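Local coordinates for protein probable transcriptional regulator (Vibrio vulnificus, PDB 4GHJ) that probably regulates transcription by binding DNA through a helix-turn-helix domain like those of the XRE family, at residues B[48-53]-B[84-89]; B[64-69]-B[80-85]. All coordinates share one frame; numbering follows the deposited sequence. Where two conformers were deposited one is given.

Interaction 1: B[48-53]-B[84-89]; sequences RDLTQS and MALDLT
Leu86 meets both Leu50 and Arg48 just beyond the last turn of helix 76-85. CD2 of Leu86 lies 3.7 Å from CD1 of Leu50, the two side chains running past each other in opposite directions. Both leucines also rest on Val55 of helix 52-59, which completes this small apolar cluster. The same CD2 also approaches CD of Arg48 at 3.9 Å, where the extended arginine chain crosses the leucine at roughly a right angle. The backbone of Leu86 takes part as well: its O accepts a weak, bent hydrogen bond of 3.1 Å from NE of Arg48, with an N-H...O angle of only 125° and an approach oblique to the guanidinium plane.

Asp87 follows with positive phi, and its N returns to O of Met84, one of the two bonds of the Schellman motif that ends the helix. Its own O reaches the arginine through a water lying in plane at the guanidinium edge; this water accepts from NH2 of Arg48 at 3.0 Å and donates to O of Asp87 at 2.8 Å. Leu88 then covers one guanidinium face: its CD1 sits 3.7 Å above the plane, over the centre, while CD2 touches NH2 at 3.3 Å. NH1 of Arg48 is held by O of Ala44 in helix 30-47, so the flat group is gripped through several of its nitrogens, which should restrict its rotation. Leu88 also packs against Ala44 and against Ile96 of the second subunit.

Arg48 and Leu50 flank Asp49, where a second Schellman motif closes helix 30-47 before Thr51 N-caps helix 52-59. Two helix ends thus meet in the compact helical bundle of an XRE-type helix-turn-helix domain.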
loop_
_atom_site.group_PDB
_atom_site.type_symbol
_atom_site.label_atom_id
_atom_site.label_comp_id
_atom_site.label_asym_id
_atom_site.label_seq_id
_atom_site.Cartn_x
_atom_site.Cartn_y
_atom_site.Cartn_z
ATOM N N ARG B 48 15.067 -8.140 -10.950
ATOM C CA ARG B 48 14.417 -8.770 -12.106
ATOM C C ARG B 48 14.985 -8.259 -13.437
ATOM O O ARG B 48 14.500 -8.634 -14.501
ATOM C CB ARG B 48 12.902 -8.528 -12.021
ATOM C CG ARG B 48 12.279 -9.394 -10.927
ATOM C CD ARG B 48 10.956 -8.885 -10.385
ATOM N NE ARG B 48 10.489 -9.859 -9.420
ATOM C CZ ARG B 48 10.981 -9.992 -8.195
ATOM N NH1 ARG B 48 11.935 -9.176 -7.742
ATOM N NH2 ARG B 48 10.514 -10.945 -7.419
ATOM N N ASP B 49 16.020 -7.415 -13.347
ATOM C CA ASP B 49 16.678 -6.808 -14.503
ATOM C C ASP B 49 15.757 -5.948 -15.341
ATOM O O ASP B 49 15.856 -5.933 -16.570
ATOM C CB ASP B 49 17.336 -7.878 -15.367
ATOM C CG ASP B 49 18.585 -8.424 -14.742
ATOM O OD1 ASP B 49 19.199 -7.693 -13.932
ATOM O OD2 ASP B 49 18.978 -9.566 -15.079
ATOM N N LEU B 50 14.867 -5.224 -14.680
ATOM C CA LEU B 50 13.912 -4.370 -15.376
ATOM C C LEU B 50 14.255 -2.909 -15.199
ATOM O O LEU B 50 14.820 -2.527 -14.176
ATOM C CB LEU B 50 12.499 -4.626 -14.856
ATOM C CG LEU B 50 11.784 -5.919 -15.277
ATOM C CD1 LEU B 50 10.525 -6.161 -14.453
ATOM C CD2 LEU B 50 11.441 -5.894 -16.769
ATOM N N THR B 51 13.949 -2.097 -16.206
ATOM C CA THR B 51 14.119 -0.649 -16.074
ATOM C C THR B 51 12.777 -0.033 -15.611
ATOM O O THR B 51 11.742 -0.698 -15.678
ATOM C CB THR B 51 14.489 -0.008 -17.405
ATOM O OG1 THR B 51 13.404 -0.176 -18.323
ATOM C CG2 THR B 51 15.771 -0.639 -17.989
ATOM N N GLN B 52 12.792 1.242 -15.205
ATOM C CA GLN B 52 11.564 1.951 -14.826
ATOM C C GLN B 52 10.634 2.034 -16.046
ATOM O O GLN B 52 9.419 1.854 -15.921
ATOM C CB GLN B 52 11.843 3.348 -14.272
ATOM C CG GLN B 52 12.490 3.355 -12.903
ATOM C CD GLN B 52 12.701 4.728 -12.355
ATOM O OE1 GLN B 52 12.835 5.706 -13.104
ATOM N NE2 GLN B 52 12.767 4.822 -11.031
ATOM N N SER B 53 11.216 2.304 -17.208
ATOM C CA SER B 53 10.465 2.374 -18.457
ATOM C C SER B 53 9.778 1.061 -18.764
ATOM O O SER B 53 8.625 1.063 -19.158
ATOM C CB SER B 53 11.378 2.750 -19.619
ATOM O OG SER B 53 11.932 4.021 -19.411
HETATM N N MSE B 84 2.116 -6.305 -9.754
HETATM C CA MSE B 84 1.649 -7.236 -10.793
HETATM C C MSE B 84 2.668 -7.320 -11.947
HETATM O O MSE B 84 2.955 -8.402 -12.451
HETATM C CB MSE B 84 0.278 -6.795 -11.313
HETATM C CG MSE B 84 -0.859 -6.906 -10.279
HETATM SE SE MSE B 84 -2.515 -6.079 -10.882
HETATM C CE MSE B 84 -2.805 -7.133 -12.490
ATOM N N ALA B 85 3.221 -6.170 -12.340
ATOM C CA ALA B 85 4.258 -6.107 -13.391
ATOM C C ALA B 85 5.527 -6.877 -12.974
ATOM O O ALA B 85 6.175 -7.439 -13.802
ATOM C CB ALA B 85 4.598 -4.648 -13.741
ATOM N N LEU B 86 5.846 -6.902 -11.679
ATOM C CA LEU B 86 7.005 -7.622 -11.155
ATOM C C LEU B 86 6.678 -9.079 -10.744
ATOM O O LEU B 86 7.534 -9.783 -10.213
ATOM C CB LEU B 86 7.558 -6.864 -9.942
ATOM C CG LEU B 86 8.024 -5.435 -10.182
ATOM C CD1 LEU B 86 8.346 -4.738 -8.859
ATOM C CD2 LEU B 86 9.225 -5.427 -11.108
ATOM N N ASP B 87 5.442 -9.515 -10.981
ATOM C CA ASP B 87 4.973 -10.849 -10.588
ATOM C C ASP B 87 5.153 -11.017 -9.067
ATOM O O ASP B 87 5.690 -12.021 -8.588
ATOM C CB ASP B 87 5.715 -11.951 -11.354
ATOM C CG ASP B 87 5.060 -13.316 -11.194
ATOM O OD1 ASP B 87 3.832 -13.384 -10.911
ATOM O OD2 ASP B 87 5.767 -14.322 -11.360
ATOM N N LEU B 88 4.724 -9.999 -8.323
ATOM C CA LEU B 88 4.803 -9.974 -6.854
ATOM C C LEU B 88 3.435 -9.624 -6.227
ATOM O O LEU B 88 3.359 -9.209 -5.071
ATOM C CB LEU B 88 5.860 -8.946 -6.414
ATOM C CG LEU B 88 7.332 -9.317 -6.591
ATOM C CD1 LEU B 88 8.271 -8.163 -6.212
ATOM C CD2 LEU B 88 7.647 -10.553 -5.743
ATOM N N THR B 89 2.360 -9.824 -6.982
ATOM C CA THR B 89 1.013 -9.460 -6.523
ATOM C C THR B 89 0.655 -10.012 -5.133
ATOM O O THR B 89 0.104 -9.283 -4.310
ATOM C CB THR B 89 -0.071 -9.906 -7.534
ATOM O OG1 THR B 89 0.362 -9.626 -8.866
ATOM C CG2 THR B 89 -1.427 -9.188 -7.239
HETATM O O HOH W 1 8.388 -12.527 -8.830
#

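Interaction 2: B[64-69]-B[80-85]; sequences KTVLNA and IAILMA
Ile82 projects from helix 76-85 toward Ala69 and Val66 of helix 63-69, joining two helices of the XRE-type helix-turn-helix domain. By its place in the family fold, helix 63-69 is probably the recognition helix, here backed by the helix that follows it. The tight part of the contact is a single methyl pair, CD1 of Ile82 against CB of Ala69 at 3.5 Å. The isoleucine reaches that far because CD1 is anti to CA (chi2 176°), which stretches the CG1 branch straight out.

Next to this pair the packing is looser. CD1 of Ile82 also comes to CG2 of Val66, but at 4.3 Å, and no hydrogen bond links the segments. Contact is made through one extended side chain rather than by close helix backbones; the nearest CA atoms, those of Val66 and Ile82, are 7.6 Å apart. All three touching residues are buried, with Ala56 and Ile61 adding to the apolar surround of Val66 and Val74 reaching Ala69. Lys64, by contrast, is exposed on the side of its helix turned from Ile82. Helix 76-85 has a different outer neighbour: Ala81 and Met84 pack on Ala30 and Val28 of the second subunit. Beside the methyl pair, CD1 of Ile82 also comes against the backbone of helix 63-69, 4.3 Å from CA of Val66.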
loop_
_atom_site.group_PDB
_atom_site.type_symbol
_atom_site.label_atom_id
_atom_site.label_comp_id
_atom_site.label_asym_id
_atom_site.label_seq_id
_atom_site.Cartn_x
_atom_site.Cartn_y
_atom_site.Cartn_z
ATOM N N LYS B 64 7.045 8.293 -15.272
ATOM C CA LYS B 64 7.189 9.151 -14.107
ATOM C C LYS B 64 6.421 8.580 -12.908
ATOM O O LYS B 64 6.796 8.805 -11.771
ATOM C CB LYS B 64 6.761 10.588 -14.420
ATOM C CG LYS B 64 7.008 11.584 -13.267
ATOM C CD LYS B 64 6.958 13.052 -13.725
ATOM C CE LYS B 64 5.558 13.532 -14.128
ATOM N NZ LYS B 64 4.615 13.625 -12.970
ATOM N N THR B 65 5.348 7.840 -13.170
ATOM C CA THR B 65 4.544 7.272 -12.091
ATOM C C THR B 65 5.356 6.217 -11.351
ATOM O O THR B 65 5.290 6.119 -10.125
ATOM C CB THR B 65 3.236 6.709 -12.656
ATOM O OG1 THR B 65 2.553 7.766 -13.353
ATOM C CG2 THR B 65 2.351 6.162 -11.569
ATOM N N VAL B 66 6.160 5.460 -12.096
ATOM C CA VAL B 66 7.021 4.434 -11.503
ATOM C C VAL B 66 8.169 5.109 -10.729
ATOM O O VAL B 66 8.526 4.703 -9.620
ATOM C CB VAL B 66 7.572 3.467 -12.583
ATOM C CG1 VAL B 66 8.634 2.502 -11.984
ATOM C CG2 VAL B 66 6.435 2.713 -13.236
ATOM N N LEU B 67 8.742 6.142 -11.331
ATOM C CA LEU B 67 9.838 6.892 -10.713
ATOM C C LEU B 67 9.396 7.444 -9.350
ATOM O O LEU B 67 10.095 7.259 -8.345
ATOM C CB LEU B 67 10.293 7.986 -11.680
ATOM C CG LEU B 67 11.469 8.910 -11.328
ATOM C CD1 LEU B 67 11.978 9.623 -12.611
ATOM C CD2 LEU B 67 11.065 9.919 -10.292
ATOM N N ASN B 68 8.213 8.070 -9.310
ATOM C CA ASN B 68 7.665 8.580 -8.070
ATOM C C ASN B 68 7.367 7.502 -7.041
ATOM O O ASN B 68 7.554 7.731 -5.851
ATOM C CB ASN B 68 6.394 9.416 -8.317
ATOM C CG ASN B 68 6.695 10.768 -8.957
ATOM O OD1 ASN B 68 7.798 11.267 -8.842
ATOM N ND2 ASN B 68 5.703 11.363 -9.629
ATOM N N ALA B 69 6.897 6.334 -7.496
ATOM C CA ALA B 69 6.586 5.232 -6.602
ATOM C C ALA B 69 7.838 4.729 -5.878
ATOM O O ALA B 69 7.800 4.377 -4.686
ATOM C CB ALA B 69 5.900 4.081 -7.386
ATOM N N ILE B 80 -0.117 -1.644 -6.591
ATOM C CA ILE B 80 -0.569 -3.009 -6.929
ATOM C C ILE B 80 -0.255 -3.353 -8.390
ATOM O O ILE B 80 0.219 -4.449 -8.674
ATOM C CB ILE B 80 -2.052 -3.207 -6.593
ATOM C CG1 ILE B 80 -2.243 -3.156 -5.073
ATOM C CG2 ILE B 80 -2.571 -4.528 -7.174
ATOM C CD1 ILE B 80 -3.712 -3.116 -4.593
ATOM N N ALA B 81 -0.514 -2.419 -9.301
ATOM C CA ALA B 81 -0.174 -2.586 -10.718
ATOM C C ALA B 81 1.324 -2.822 -10.903
ATOM O O ALA B 81 1.717 -3.615 -11.749
ATOM C CB ALA B 81 -0.609 -1.369 -11.521
ATOM N N ILE B 82 2.153 -2.103 -10.138
ATOM C CA ILE B 82 3.621 -2.275 -10.183
ATOM C C ILE B 82 3.998 -3.654 -9.667
ATOM O O ILE B 82 4.814 -4.341 -10.292
ATOM C CB ILE B 82 4.364 -1.142 -9.442
ATOM C CG1 ILE B 82 4.117 0.193 -10.168
ATOM C CG2 ILE B 82 5.890 -1.416 -9.322
ATOM C CD1 ILE B 82 4.745 1.452 -9.461
ATOM N N LEU B 83 3.393 -4.079 -8.556
ATOM C CA LEU B 83 3.621 -5.435 -8.035
ATOM C C LEU B 83 3.233 -6.518 -9.065
ATOM O O LEU B 83 3.939 -7.538 -9.197
ATOM C CB LEU B 83 2.873 -5.678 -6.738
ATOM C CG LEU B 83 3.317 -4.914 -5.494
ATOM C CD1 LEU B 83 2.321 -5.185 -4.362
ATOM C CD2 LEU B 83 4.716 -5.292 -5.099
HETATM N N MSE B 84 2.116 -6.305 -9.754
HETATM C CA MSE B 84 1.649 -7.236 -10.793
HETATM C C MSE B 84 2.668 -7.320 -11.947
HETATM O O MSE B 84 2.955 -8.402 -12.451
HETATM C CB MSE B 84 0.278 -6.795 -11.313
HETATM C CG MSE B 84 -0.859 -6.906 -10.279
HETATM SE SE MSE B 84 -2.515 -6.079 -10.882
HETATM C CE MSE B 84 -2.805 -7.133 -12.490
ATOM N N ALA B 85 3.221 -6.170 -12.340
ATOM C CA ALA B 85 4.258 -6.107 -13.391
ATOM C C ALA B 85 5.527 -6.877 -12.974
ATOM O O ALA B 85 6.175 -7.439 -13.802
ATOM C CB ALA B 85 4.598 -4.648 -13.741
#

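Overall arrangement
Interactions 1 and 2 have centres about 8 Å apart and follow one another along helix 76-85, sharing Met84 and Ala85. Ile82, near the end of that helix, meets helix 63-69, whereas the turn beyond it meets the 48-53 loop. The probable hydrogen bond of 2.7 Å from N of Leu88 to O of Leu83 is the outer bond of the Schellman motif at Asp87 and links interaction 1 to segment 80-85. On the partner side, Gln52 of segment 48-53 packs on helix 63-69, its CB 4.0 Å from CG1 of Val66. Other faces of helix 76-85 and the turn beyond it, among them Ala81, Met84 and Leu88, pack on the second subunit.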